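Local structure of ribokinase (Thermotoga maritima, 1VM7) at residues Ile25-Val31 with Ala43-Phe49; Val72-Gly76 with Ala124-Leu128; Ala58-Ala62 with Lys90-Thr94; Tyr80-Ile85 with Arg98-Thr103. The protein probably catalyses the ATP- and magnesium-dependent phosphorylation of D-ribose at O-5, yielding D-ribose 5-phosphate. All coordinates share one frame; numbering follows the deposited sequence.

From the N terminus, contact 1 comes first and closes a short loop of its own: it is the hairpin of the small four-stranded sheet. The chain then opens contact 3 at helix 53-65, contact 2 at strand 69-75 and contact 4 at helix 79-90. Contact 3 closes first, at 90-94, and so crosses both of the others. Contact 4 closes at 98-103, wholly within the span of contact 2, which ends at 124-128. Contacts 2 and 3 both reach the large sheet. Contacts 2 and 4 touch directly, and Y80 and L84 of contact 4 pack on I25, tying helix 79-90, which packs on strand 69-75 of the large sheet, to the small sheet.

Contact 1 of 4, residues Ile25-Val31 with Ala43-Phe49; sequences IDIVLKV and AIEMNVF
L29 swings CG anti to its own carbonyl carbon (chi1 -55°), whereas M46 opposite sends CG anti to its backbone N (chi1 -174°). As a non-hydrogen-bonded pair on one face of the sheet, with these torsions, the two chains lie side by side and point the same way, L29 CD2 3.6 Å from M46 CG. They belong to a beta hairpin, strand 24-30 with strand 40-51, in the small sheet that serves ribokinases as sugar-site lid and dimer surface. I25 and D26 are predicted to bind substrate. I27 sets CG2 4.0 Å from M46 CG. The second subunit covers part of this face, its F107 on I27 and L29 and its F121 on M46, while Y80 of the same chain covers the V48 end. An aspartate in place of M46 would probably leave L29 CD2, I27 CG2 and that F121 without their apolar neighbour and bring a charge into the dimer interface.

The backbones pair antiparallel; V28 N, for example, bonds N47 O at 2.8 Å. Toward the loop end of the hairpin comes a classic beta bulge, I44 and E45 both facing K30: I44 N reaches K30 O at 2.6 Å, while the bond from E45 N is weak.

On the other face, V28 sets CG2 at the edge of the F49 ring, 3.7 Å from CE2. A water accepts from K30 NZ and N47 ND2 and donates to V28 O; N47 ND2 also donates to E45 OE1 at 3.0 Å, on the anti side, somewhat out of the carboxylate plane.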
loop_
_atom_site.group_PDB
_atom_site.type_symbol
_atom_site.label_atom_id
_atom_site.label_comp_id
_atom_site.label_asym_id
_atom_site.label_seq_id
_atom_site.Cartn_x
_atom_site.Cartn_y
_atom_site.Cartn_z
ATOM N N ILE A 25 -1.468 6.460 -7.531
ATOM C CA ILE A 25 -2.541 5.639 -7.014
ATOM C C ILE A 25 -2.619 5.951 -5.546
ATOM O O ILE A 25 -1.609 5.820 -4.859
ATOM C CB ILE A 25 -2.173 4.148 -7.114
ATOM C CG1 ILE A 25 -1.800 3.804 -8.552
ATOM C CG2 ILE A 25 -3.316 3.273 -6.641
ATOM C CD1 ILE A 25 -2.892 4.078 -9.559
ATOM N N ASP A 26 -3.804 6.321 -5.058
ATOM C CA ASP A 26 -3.997 6.511 -3.616
ATOM C C ASP A 26 -4.595 5.251 -3.025
ATOM O O ASP A 26 -5.714 4.856 -3.384
ATOM C CB ASP A 26 -4.890 7.713 -3.348
ATOM C CG ASP A 26 -4.201 9.011 -3.661
ATOM O OD1 ASP A 26 -2.994 9.083 -3.460
ATOM O OD2 ASP A 26 -4.863 9.968 -4.069
ATOM N N ILE A 27 -3.842 4.634 -2.119
ATOM C CA ILE A 27 -4.231 3.377 -1.492
ATOM C C ILE A 27 -4.689 3.686 -0.078
ATOM O O ILE A 27 -3.871 4.019 0.790
ATOM C CB ILE A 27 -3.075 2.322 -1.520
ATOM C CG1 ILE A 27 -2.685 2.012 -2.968
ATOM C CG2 ILE A 27 -3.475 1.032 -0.812
ATOM C CD1 ILE A 27 -1.276 1.538 -3.107
ATOM N N VAL A 28 -6.012 3.607 0.151
ATOM C CA VAL A 28 -6.563 4.051 1.408
ATOM C C VAL A 28 -6.801 2.820 2.247
ATOM O O VAL A 28 -7.585 1.938 1.881
ATOM C CB VAL A 28 -7.868 4.856 1.229
ATOM C CG1 VAL A 28 -8.425 5.294 2.591
ATOM C CG2 VAL A 28 -7.609 6.075 0.342
ATOM N N LEU A 29 -6.100 2.753 3.370
ATOM C CA LEU A 29 -6.267 1.644 4.290
ATOM C C LEU A 29 -7.032 2.167 5.517
ATOM O O LEU A 29 -6.522 2.944 6.296
ATOM C CB LEU A 29 -4.920 1.061 4.681
ATOM C CG LEU A 29 -4.104 0.643 3.462
ATOM C CD1 LEU A 29 -2.646 0.635 3.783
ATOM C CD2 LEU A 29 -4.615 -0.688 2.942
ATOM N N LYS A 30 -8.263 1.717 5.647
ATOM C CA LYS A 30 -9.143 2.059 6.741
ATOM C C LYS A 30 -8.834 1.136 7.923
ATOM O O LYS A 30 -8.910 -0.087 7.790
ATOM C CB LYS A 30 -10.559 1.813 6.248
ATOM C CG LYS A 30 -11.639 2.496 6.968
ATOM C CD LYS A 30 -12.800 2.767 6.016
ATOM C CE LYS A 30 -12.597 4.084 5.230
ATOM N NZ LYS A 30 -11.555 4.036 4.173
ATOM N N VAL A 31 -8.476 1.736 9.060
ATOM C CA VAL A 31 -8.135 0.998 10.283
ATOM C C VAL A 31 -8.891 1.551 11.477
ATOM O O VAL A 31 -9.407 2.663 11.454
ATOM C CB VAL A 31 -6.608 1.019 10.602
ATOM C CG1 VAL A 31 -5.840 0.253 9.574
ATOM C CG2 VAL A 31 -6.074 2.452 10.712
ATOM N N ALA A 43 -6.485 -4.276 8.111
ATOM C CA ALA A 43 -7.246 -3.178 7.485
ATOM C C ALA A 43 -8.721 -3.549 7.461
ATOM O O ALA A 43 -9.100 -4.669 7.091
ATOM C CB ALA A 43 -6.766 -2.882 6.054
ATOM N N ILE A 44 -9.566 -2.628 7.890
ATOM C CA ILE A 44 -10.992 -2.796 7.761
ATOM C C ILE A 44 -11.392 -2.814 6.274
ATOM O O ILE A 44 -12.267 -3.575 5.839
ATOM C CB ILE A 44 -11.706 -1.647 8.469
ATOM C CG1 ILE A 44 -11.428 -1.723 9.979
ATOM C CG2 ILE A 44 -13.224 -1.702 8.186
ATOM C CD1 ILE A 44 -12.023 -0.572 10.786
ATOM N N GLU A 45 -10.779 -1.926 5.503
ATOM C CA GLU A 45 -11.004 -1.878 4.074
ATOM C C GLU A 45 -9.754 -1.386 3.406
ATOM O O GLU A 45 -8.971 -0.661 4.031
ATOM C CB GLU A 45 -12.130 -0.919 3.717
ATOM C CG GLU A 45 -13.488 -1.382 4.114
ATOM C CD GLU A 45 -14.572 -0.527 3.529
ATOM O OE1 GLU A 45 -14.254 0.478 2.838
ATOM O OE2 GLU A 45 -15.753 -0.889 3.738
ATOM N N MET A 46 -9.600 -1.789 2.144
ATOM C CA MET A 46 -8.639 -1.202 1.232
ATOM C C MET A 46 -9.366 -0.755 -0.013
ATOM O O MET A 46 -10.092 -1.529 -0.632
ATOM C CB MET A 46 -7.561 -2.185 0.823
ATOM C CG MET A 46 -6.474 -1.535 -0.009
ATOM S SD MET A 46 -5.258 -2.724 -0.597
ATOM C CE MET A 46 -6.131 -3.454 -1.935
ATOM N N ASN A 47 -9.180 0.511 -0.345
ATOM C CA ASN A 47 -9.755 1.126 -1.519
ATOM C C ASN A 47 -8.714 1.943 -2.257
ATOM O O ASN A 47 -7.978 2.681 -1.662
ATOM C CB ASN A 47 -10.914 2.026 -1.086
ATOM C CG ASN A 47 -12.016 1.245 -0.415
ATOM O OD1 ASN A 47 -12.859 0.665 -1.089
ATOM N ND2 ASN A 47 -12.028 1.225 0.899
ATOM N N VAL A 48 -8.682 1.811 -3.567
ATOM C CA VAL A 48 -7.678 2.407 -4.407
ATOM C C VAL A 48 -8.357 3.398 -5.358
ATOM O O VAL A 48 -9.424 3.122 -5.903
ATOM C CB VAL A 48 -6.975 1.286 -5.166
ATOM C CG1 VAL A 48 -5.835 1.796 -5.965
ATOM C CG2 VAL A 48 -6.450 0.212 -4.153
ATOM N N PHE A 49 -7.750 4.570 -5.493
ATOM C CA PHE A 49 -8.301 5.653 -6.248
ATOM C C PHE A 49 -7.168 6.245 -7.071
ATOM O O PHE A 49 -6.028 6.331 -6.597
ATOM C CB PHE A 49 -8.839 6.728 -5.310
ATOM C CG PHE A 49 -9.797 6.210 -4.295
ATOM C CD1 PHE A 49 -11.147 6.094 -4.590
ATOM C CD2 PHE A 49 -9.343 5.819 -3.049
ATOM C CE1 PHE A 49 -12.039 5.632 -3.638
ATOM C CE2 PHE A 49 -10.227 5.371 -2.106
ATOM C CZ PHE A 49 -11.567 5.264 -2.396
HETATM O O HOH W 1 -10.267 2.256 2.491
#

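Contact 2 of 4, residues Val72-Gly76 with Ala124-Leu128; sequences VTCIG and ANAEL
C74, L128 and A124 supply most of the surface buried where strand 69-75 of the large, mostly parallel sheet of the pfkB kinase fold meets the short 3-10 turn that follows strand 116-121. C74 points toward the turn. Its CB sits 3.0 Å from A124 O, a tight approach that suits a small side chain, and its SG, anti to the carbonyl carbon (chi1 -85°), reaches L128 CB at 3.7 Å. Sulfur is apolar enough to pack against L128 and compact enough to fit between strand and turn.

L128 extends CG anti to its backbone N (chi1 -178°), which carries its methyls back along the strand. CD2 comes 3.8 Å from T73 CA, and CD1 lies 4.2 Å from V72 CG1, so the branched end covers the strand just ahead of C74. A124 takes the other end: its methyl rests 3.4 Å from C74 O and also meets the carbonyl carbon of I75, so it lies close against the strand backbone, a place that suits the small alanine. The carbonyl that crowds C74 is itself engaged, since E127 N bonds to A124 O at 2.9 Å and so shapes the turn.

N125 points away from the strand at its CB but bends its amide back. ND2 is bonded to S23 O, close to N24 of the predicted substrate site. On the strand side, V72 pairs with V19 and G21; two residues on, C74 N instead donates to a water, which donates to N125 OD1 at 2.7 Å.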
loop_
_atom_site.group_PDB
_atom_site.type_symbol
_atom_site.label_atom_id
_atom_site.label_comp_id
_atom_site.label_asym_id
_atom_site.label_seq_id
_atom_site.Cartn_x
_atom_site.Cartn_y
_atom_site.Cartn_z
ATOM N N VAL A 72 1.547 14.935 -20.144
ATOM C CA VAL A 72 2.850 14.287 -20.066
ATOM C C VAL A 72 3.034 13.876 -18.627
ATOM O O VAL A 72 2.973 14.701 -17.691
ATOM C CB VAL A 72 4.013 15.166 -20.590
ATOM C CG1 VAL A 72 5.338 14.396 -20.538
ATOM C CG2 VAL A 72 3.717 15.546 -22.025
ATOM N N THR A 73 3.205 12.567 -18.454
ATOM C CA THR A 73 3.282 11.989 -17.108
ATOM C C THR A 73 4.046 10.676 -17.204
ATOM O O THR A 73 4.045 10.028 -18.233
ATOM C CB THR A 73 1.890 11.760 -16.438
ATOM O OG1 THR A 73 2.062 11.298 -15.094
ATOM C CG2 THR A 73 1.079 10.714 -17.175
ATOM N N CYS A 74 4.728 10.313 -16.127
ATOM C CA CYS A 74 5.422 9.055 -16.075
ATOM C C CYS A 74 4.676 8.075 -15.205
ATOM O O CYS A 74 4.380 8.358 -14.046
ATOM C CB CYS A 74 6.839 9.232 -15.544
ATOM S SG CYS A 74 7.987 9.680 -16.849
ATOM N N ILE A 75 4.398 6.900 -15.765
ATOM C CA ILE A 75 3.774 5.832 -15.013
ATOM C C ILE A 75 4.591 4.586 -15.239
ATOM O O ILE A 75 5.512 4.607 -16.010
ATOM C CB ILE A 75 2.301 5.624 -15.411
ATOM C CG1 ILE A 75 2.176 5.269 -16.911
ATOM C CG2 ILE A 75 1.504 6.895 -15.084
ATOM C CD1 ILE A 75 0.819 5.282 -17.409
ATOM N N GLY A 76 4.263 3.516 -14.536
ATOM C CA GLY A 76 5.061 2.301 -14.569
ATOM C C GLY A 76 4.598 1.352 -15.655
ATOM O O GLY A 76 3.940 1.745 -16.626
ATOM N N ALA A 124 7.549 6.185 -10.518
ATOM C CA ALA A 124 7.645 6.634 -11.898
ATOM C C ALA A 124 7.642 8.159 -12.033
ATOM O O ALA A 124 8.276 8.686 -12.930
ATOM C CB ALA A 124 6.500 6.028 -12.715
ATOM N N ASN A 125 6.961 8.870 -11.137
ATOM C CA ASN A 125 6.946 10.341 -11.203
ATOM C C ASN A 125 8.342 10.970 -11.150
ATOM O O ASN A 125 8.586 11.985 -11.772
ATOM C CB ASN A 125 6.054 10.936 -10.114
ATOM C CG ASN A 125 4.590 10.578 -10.305
ATOM O OD1 ASN A 125 3.991 10.894 -11.326
ATOM N ND2 ASN A 125 4.028 9.904 -9.333
ATOM N N ALA A 126 9.259 10.318 -10.441
ATOM C CA ALA A 126 10.619 10.798 -10.290
ATOM C C ALA A 126 11.440 10.627 -11.570
ATOM O O ALA A 126 12.535 11.163 -11.682
ATOM C CB ALA A 126 11.288 10.071 -9.112
ATOM N N GLU A 127 10.918 9.867 -12.525
ATOM C CA GLU A 127 11.605 9.629 -13.762
ATOM C C GLU A 127 11.260 10.633 -14.834
ATOM O O GLU A 127 11.837 10.589 -15.908
ATOM C CB GLU A 127 11.287 8.224 -14.240
ATOM C CG GLU A 127 11.713 7.149 -13.275
ATOM C CD GLU A 127 13.214 7.151 -12.987
ATOM O OE1 GLU A 127 14.045 6.880 -13.904
ATOM O OE2 GLU A 127 13.563 7.395 -11.808
ATOM N N LEU A 128 10.341 11.540 -14.549
ATOM C CA LEU A 128 9.897 12.521 -15.512
ATOM C C LEU A 128 10.882 13.676 -15.516
ATOM O O LEU A 128 10.667 14.728 -14.889
ATOM C CB LEU A 128 8.491 12.976 -15.193
ATOM C CG LEU A 128 7.868 13.993 -16.155
ATOM C CD1 LEU A 128 8.340 13.847 -17.628
ATOM C CD2 LEU A 128 6.360 13.939 -16.046
HETATM O O HOH W 2 4.835 11.951 -13.623
#

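Contact 3 of 4, residues Ala58-Ala62 with Lys90-Thr94; sequences AVTVA and KLGIT
V59 and L91 cross at a slant, while V59 and I93 meet at about a right angle. No direct hydrogen bond crosses between helix 53-65 and the 90-94 segment here, and the packing is largely apolar. V59 uses both branches. CG1, anti to the backbone N (chi1 171°), comes 3.6 Å from L91 CD1, and CG2 lies 4.0 Å from I93 CD1. A beta-branched residue suits this place because its two methyls can serve two neighbours at once.

One turn on, A62 faces the same two residues with its methyl. A62 CB sits 3.4 Å from L91 O. It also lies 3.7 Å from I93 CG1. The small side chain lets the helix backbone come close, the CA atoms of A62 and L91 being 6.0 Å apart. I93 holds CG1 anti to its carbonyl carbon (chi1 -62°) and stretches CD1 out beside V59 CA; F71 of the neighbouring strand packs on it too. A58 touches I93 more loosely and also packs on C69 and F71.

Between L91 and I93 the chain turns at G92, whose positive phi (73°) and two bonds back into the last turn of helix 79-90 make a Schellman motif. A water links the backbone of helix 53-65 to the C-terminal end of helix 79-90, donating to A62 O at 2.6 Å and, weakly, to L91 O. The whole is typical of an alpha/beta layer: strand 69-75, helix 79-90 and strand 93-98 form a beta-alpha-beta crossover, and the contact packs its exit against helix 53-65, whose first residues are predicted to bind substrate.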
loop_
_atom_site.group_PDB
_atom_site.type_symbol
_atom_site.label_atom_id
_atom_site.label_comp_id
_atom_site.label_asym_id
_atom_site.label_seq_id
_atom_site.Cartn_x
_atom_site.Cartn_y
_atom_site.Cartn_z
ATOM N N ALA A 58 -5.512 17.078 -15.426
ATOM C CA ALA A 58 -5.739 16.575 -16.785
ATOM C C ALA A 58 -7.149 15.998 -16.934
ATOM O O ALA A 58 -7.850 16.256 -17.922
ATOM C CB ALA A 58 -4.750 15.544 -17.113
ATOM N N VAL A 59 -7.555 15.195 -15.969
ATOM C CA VAL A 59 -8.901 14.589 -15.981
ATOM C C VAL A 59 -9.977 15.680 -15.912
ATOM O O VAL A 59 -11.049 15.553 -16.519
ATOM C CB VAL A 59 -9.072 13.577 -14.819
ATOM C CG1 VAL A 59 -10.539 13.105 -14.683
ATOM C CG2 VAL A 59 -8.182 12.394 -15.010
ATOM N N THR A 60 -9.682 16.751 -15.167
ATOM C CA THR A 60 -10.568 17.893 -15.130
ATOM C C THR A 60 -10.653 18.534 -16.521
ATOM O O THR A 60 -11.744 18.781 -17.020
ATOM C CB THR A 60 -10.156 18.916 -14.011
ATOM O OG1 THR A 60 -10.177 18.262 -12.727
ATOM C CG2 THR A 60 -11.083 20.053 -13.977
ATOM N N VAL A 61 -9.503 18.781 -17.134
ATOM C CA VAL A 61 -9.457 19.395 -18.438
ATOM C C VAL A 61 -10.270 18.581 -19.443
ATOM O O VAL A 61 -11.147 19.144 -20.110
ATOM C CB VAL A 61 -7.997 19.595 -18.881
ATOM C CG1 VAL A 61 -7.931 19.909 -20.366
ATOM C CG2 VAL A 61 -7.324 20.723 -18.014
ATOM N N ALA A 62 -10.022 17.269 -19.482
ATOM C CA ALA A 62 -10.673 16.356 -20.400
ATOM C C ALA A 62 -12.171 16.347 -20.180
ATOM O O ALA A 62 -12.947 16.521 -21.124
ATOM C CB ALA A 62 -10.088 14.929 -20.260
ATOM N N LYS A 90 -10.022 6.419 -22.086
ATOM C CA LYS A 90 -11.449 6.695 -22.115
ATOM C C LYS A 90 -11.760 8.204 -22.155
ATOM O O LYS A 90 -12.741 8.598 -22.768
ATOM C CB LYS A 90 -12.131 6.063 -20.913
ATOM C CG LYS A 90 -12.283 4.583 -21.016
ATOM C CD LYS A 90 -12.517 3.927 -19.622
ATOM C CE LYS A 90 -13.663 4.589 -18.854
ATOM N NZ LYS A 90 -14.831 4.918 -19.740
ATOM N N LEU A 91 -10.938 9.032 -21.504
ATOM C CA LEU A 91 -11.154 10.483 -21.476
ATOM C C LEU A 91 -10.413 11.270 -22.572
ATOM O O LEU A 91 -10.438 12.515 -22.557
ATOM C CB LEU A 91 -10.730 11.076 -20.120
ATOM C CG LEU A 91 -11.626 10.703 -18.954
ATOM C CD1 LEU A 91 -10.956 11.005 -17.626
ATOM C CD2 LEU A 91 -12.949 11.419 -19.071
ATOM N N GLY A 92 -9.737 10.573 -23.484
ATOM C CA GLY A 92 -9.002 11.229 -24.551
ATOM C C GLY A 92 -7.744 11.893 -24.056
ATOM O O GLY A 92 -7.332 12.916 -24.600
ATOM N N ILE A 93 -7.155 11.333 -22.987
ATOM C CA ILE A 93 -5.929 11.841 -22.382
ATOM C C ILE A 93 -4.736 11.014 -22.916
ATOM O O ILE A 93 -4.706 9.770 -22.764
ATOM C CB ILE A 93 -5.993 11.828 -20.850
ATOM C CG1 ILE A 93 -7.113 12.734 -20.343
ATOM C CG2 ILE A 93 -4.659 12.275 -20.199
ATOM C CD1 ILE A 93 -7.588 12.393 -18.917
ATOM N N THR A 94 -3.819 11.729 -23.595
ATOM C CA THR A 94 -2.664 11.162 -24.267
ATOM C C THR A 94 -1.380 11.800 -23.750
ATOM O O THR A 94 -1.417 12.908 -23.220
ATOM C CB THR A 94 -2.740 11.396 -25.776
ATOM O OG1 THR A 94 -2.824 12.806 -26.077
ATOM C CG2 THR A 94 -3.968 10.679 -26.335
HETATM O O HOH W 3 -12.672 14.920 -23.160
#

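Contact 4 of 4, residues Tyr80-Ile85 with Arg98-Thr103; sequences YSDLLI and RVSLPT
Y80 meets T103 only with its base, CB 4.3 Å from CB, while its ring leads off toward I25 of its own chain and R105 of the second subunit. S81 CB lies 3.2 Å from T103 OG1, and S81 OG, turned between the backbone N and the carbonyl carbon (chi1 74°), accepts a bond of 2.6 Å from R98 NH2, lying almost in the guanidinium plane; D78 O also bonds this hydroxyl. D82 brings OD1 to the same nitrogen at 2.8 Å, a salt bridge on the syn side but 33° out of the carboxylate plane. L84 sets CD1 against T103 CG2 at 3.8 Å, suiting a threonine whose OG1 is taken up by D78 OD1 and G76 N. I85 then lays CD1 over the centre of the guanidinium face, 3.4 Å above it, so one side of the arginine packs on carbon while its edge bonds. A methionine in place of R98 would probably leave D82 without its counter-charge, and S81 OG and G76 O without the bonds from NH2 and NE. With NE on G76 O and NH2 shared by two oxygens, the guanidinium group is fixed in rotation and its charge likely well balanced.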
loop_
_atom_site.group_PDB
_atom_site.type_symbol
_atom_site.label_atom_id
_atom_site.label_comp_id
_atom_site.label_asym_id
_atom_site.label_seq_id
_atom_site.Cartn_x
_atom_site.Cartn_y
_atom_site.Cartn_z
ATOM N N TYR A 80 -1.357 -1.037 -11.916
ATOM C CA TYR A 80 -1.872 0.273 -11.660
ATOM C C TYR A 80 -1.694 1.171 -12.883
ATOM O O TYR A 80 -2.586 1.955 -13.224
ATOM C CB TYR A 80 -1.265 0.867 -10.386
ATOM C CG TYR A 80 -1.770 0.218 -9.076
ATOM C CD1 TYR A 80 -3.065 -0.292 -8.956
ATOM C CD2 TYR A 80 -0.979 0.198 -7.935
ATOM C CE1 TYR A 80 -3.533 -0.889 -7.747
ATOM C CE2 TYR A 80 -1.443 -0.390 -6.719
ATOM C CZ TYR A 80 -2.721 -0.916 -6.636
ATOM O OH TYR A 80 -3.162 -1.493 -5.439
ATOM N N SER A 81 -0.558 1.075 -13.557
ATOM C CA SER A 81 -0.350 1.877 -14.769
ATOM C C SER A 81 -1.424 1.509 -15.832
ATOM O O SER A 81 -2.031 2.380 -16.461
ATOM C CB SER A 81 1.080 1.730 -15.326
ATOM O OG SER A 81 1.275 0.495 -15.955
ATOM N N ASP A 82 -1.700 0.216 -15.975
ATOM C CA ASP A 82 -2.785 -0.240 -16.851
ATOM C C ASP A 82 -4.103 0.393 -16.502
ATOM O O ASP A 82 -4.806 0.832 -17.396
ATOM C CB ASP A 82 -2.952 -1.754 -16.832
ATOM C CG ASP A 82 -1.752 -2.475 -17.397
ATOM O OD1 ASP A 82 -1.016 -1.852 -18.168
ATOM O OD2 ASP A 82 -1.544 -3.649 -17.049
ATOM N N LEU A 83 -4.435 0.447 -15.217
ATOM C CA LEU A 83 -5.682 1.091 -14.797
ATOM C C LEU A 83 -5.681 2.585 -15.151
ATOM O O LEU A 83 -6.711 3.124 -15.608
ATOM C CB LEU A 83 -5.978 0.837 -13.307
ATOM C CG LEU A 83 -6.315 -0.669 -13.079
ATOM C CD1 LEU A 83 -6.176 -1.119 -11.601
ATOM C CD2 LEU A 83 -7.699 -1.058 -13.654
ATOM N N LEU A 84 -4.548 3.262 -14.924
ATOM C CA LEU A 84 -4.458 4.693 -15.265
ATOM C C LEU A 84 -4.562 4.919 -16.794
ATOM O O LEU A 84 -5.193 5.851 -17.258
ATOM C CB LEU A 84 -3.185 5.287 -14.745
ATOM C CG LEU A 84 -3.047 5.377 -13.212
ATOM C CD1 LEU A 84 -1.751 6.077 -12.935
ATOM C CD2 LEU A 84 -4.205 6.068 -12.588
ATOM N N ILE A 85 -3.950 4.042 -17.570
ATOM C CA ILE A 85 -4.050 4.128 -19.036
ATOM C C ILE A 85 -5.507 3.974 -19.503
ATOM O O ILE A 85 -5.990 4.778 -20.334
ATOM C CB ILE A 85 -3.094 3.149 -19.699
ATOM C CG1 ILE A 85 -1.657 3.640 -19.489
ATOM C CG2 ILE A 85 -3.393 2.968 -21.190
ATOM C CD1 ILE A 85 -0.630 2.635 -19.869
ATOM N N ARG A 98 5.654 5.325 -20.133
ATOM C CA ARG A 98 5.816 4.186 -19.242
ATOM C C ARG A 98 7.268 3.959 -18.941
ATOM O O ARG A 98 8.078 4.054 -19.834
ATOM C CB ARG A 98 5.229 2.935 -19.877
ATOM C CG ARG A 98 3.799 3.153 -20.327
ATOM C CD ARG A 98 3.144 1.867 -20.701
ATOM N NE ARG A 98 2.542 1.248 -19.539
ATOM C CZ ARG A 98 1.722 0.207 -19.596
ATOM N NH1 ARG A 98 1.422 -0.368 -20.771
ATOM N NH2 ARG A 98 1.225 -0.270 -18.469
ATOM N N VAL A 99 7.594 3.709 -17.672
ATOM C CA VAL A 99 8.976 3.459 -17.248
ATOM C C VAL A 99 8.965 2.213 -16.402
ATOM O O VAL A 99 7.890 1.724 -16.047
ATOM C CB VAL A 99 9.589 4.667 -16.482
ATOM C CG1 VAL A 99 9.694 5.867 -17.413
ATOM C CG2 VAL A 99 8.761 5.057 -15.223
ATOM N N SER A 100 10.135 1.682 -16.078
ATOM C CA SER A 100 10.216 0.418 -15.338
ATOM C C SER A 100 10.071 0.539 -13.799
ATOM O O SER A 100 10.050 -0.464 -13.094
ATOM C CB SER A 100 11.532 -0.289 -15.664
ATOM O OG SER A 100 12.581 0.446 -15.085
ATOM N N LEU A 101 9.928 1.749 -13.266
ATOM C CA LEU A 101 9.690 1.892 -11.840
ATOM C C LEU A 101 8.205 1.623 -11.572
ATOM O O LEU A 101 7.388 1.706 -12.488
ATOM C CB LEU A 101 10.077 3.283 -11.365
ATOM C CG LEU A 101 11.564 3.667 -11.263
ATOM C CD1 LEU A 101 11.653 5.062 -10.647
ATOM C CD2 LEU A 101 12.382 2.727 -10.399
ATOM N N PRO A 102 7.843 1.279 -10.323
ATOM C CA PRO A 102 6.412 1.189 -10.048
ATOM C C PRO A 102 5.747 2.536 -10.235
ATOM O O PRO A 102 6.354 3.564 -9.978
ATOM C CB PRO A 102 6.361 0.750 -8.573
ATOM C CG PRO A 102 7.686 0.068 -8.355
ATOM C CD PRO A 102 8.627 0.957 -9.122
ATOM N N THR A 103 4.500 2.512 -10.684
ATOM C CA THR A 103 3.683 3.690 -10.777
ATOM C C THR A 103 3.698 4.332 -9.399
ATOM O O THR A 103 3.696 3.624 -8.409
ATOM C CB THR A 103 2.206 3.308 -11.182
ATOM O OG1 THR A 103 2.195 2.629 -12.449
ATOM C CG2 THR A 103 1.305 4.541 -11.256
#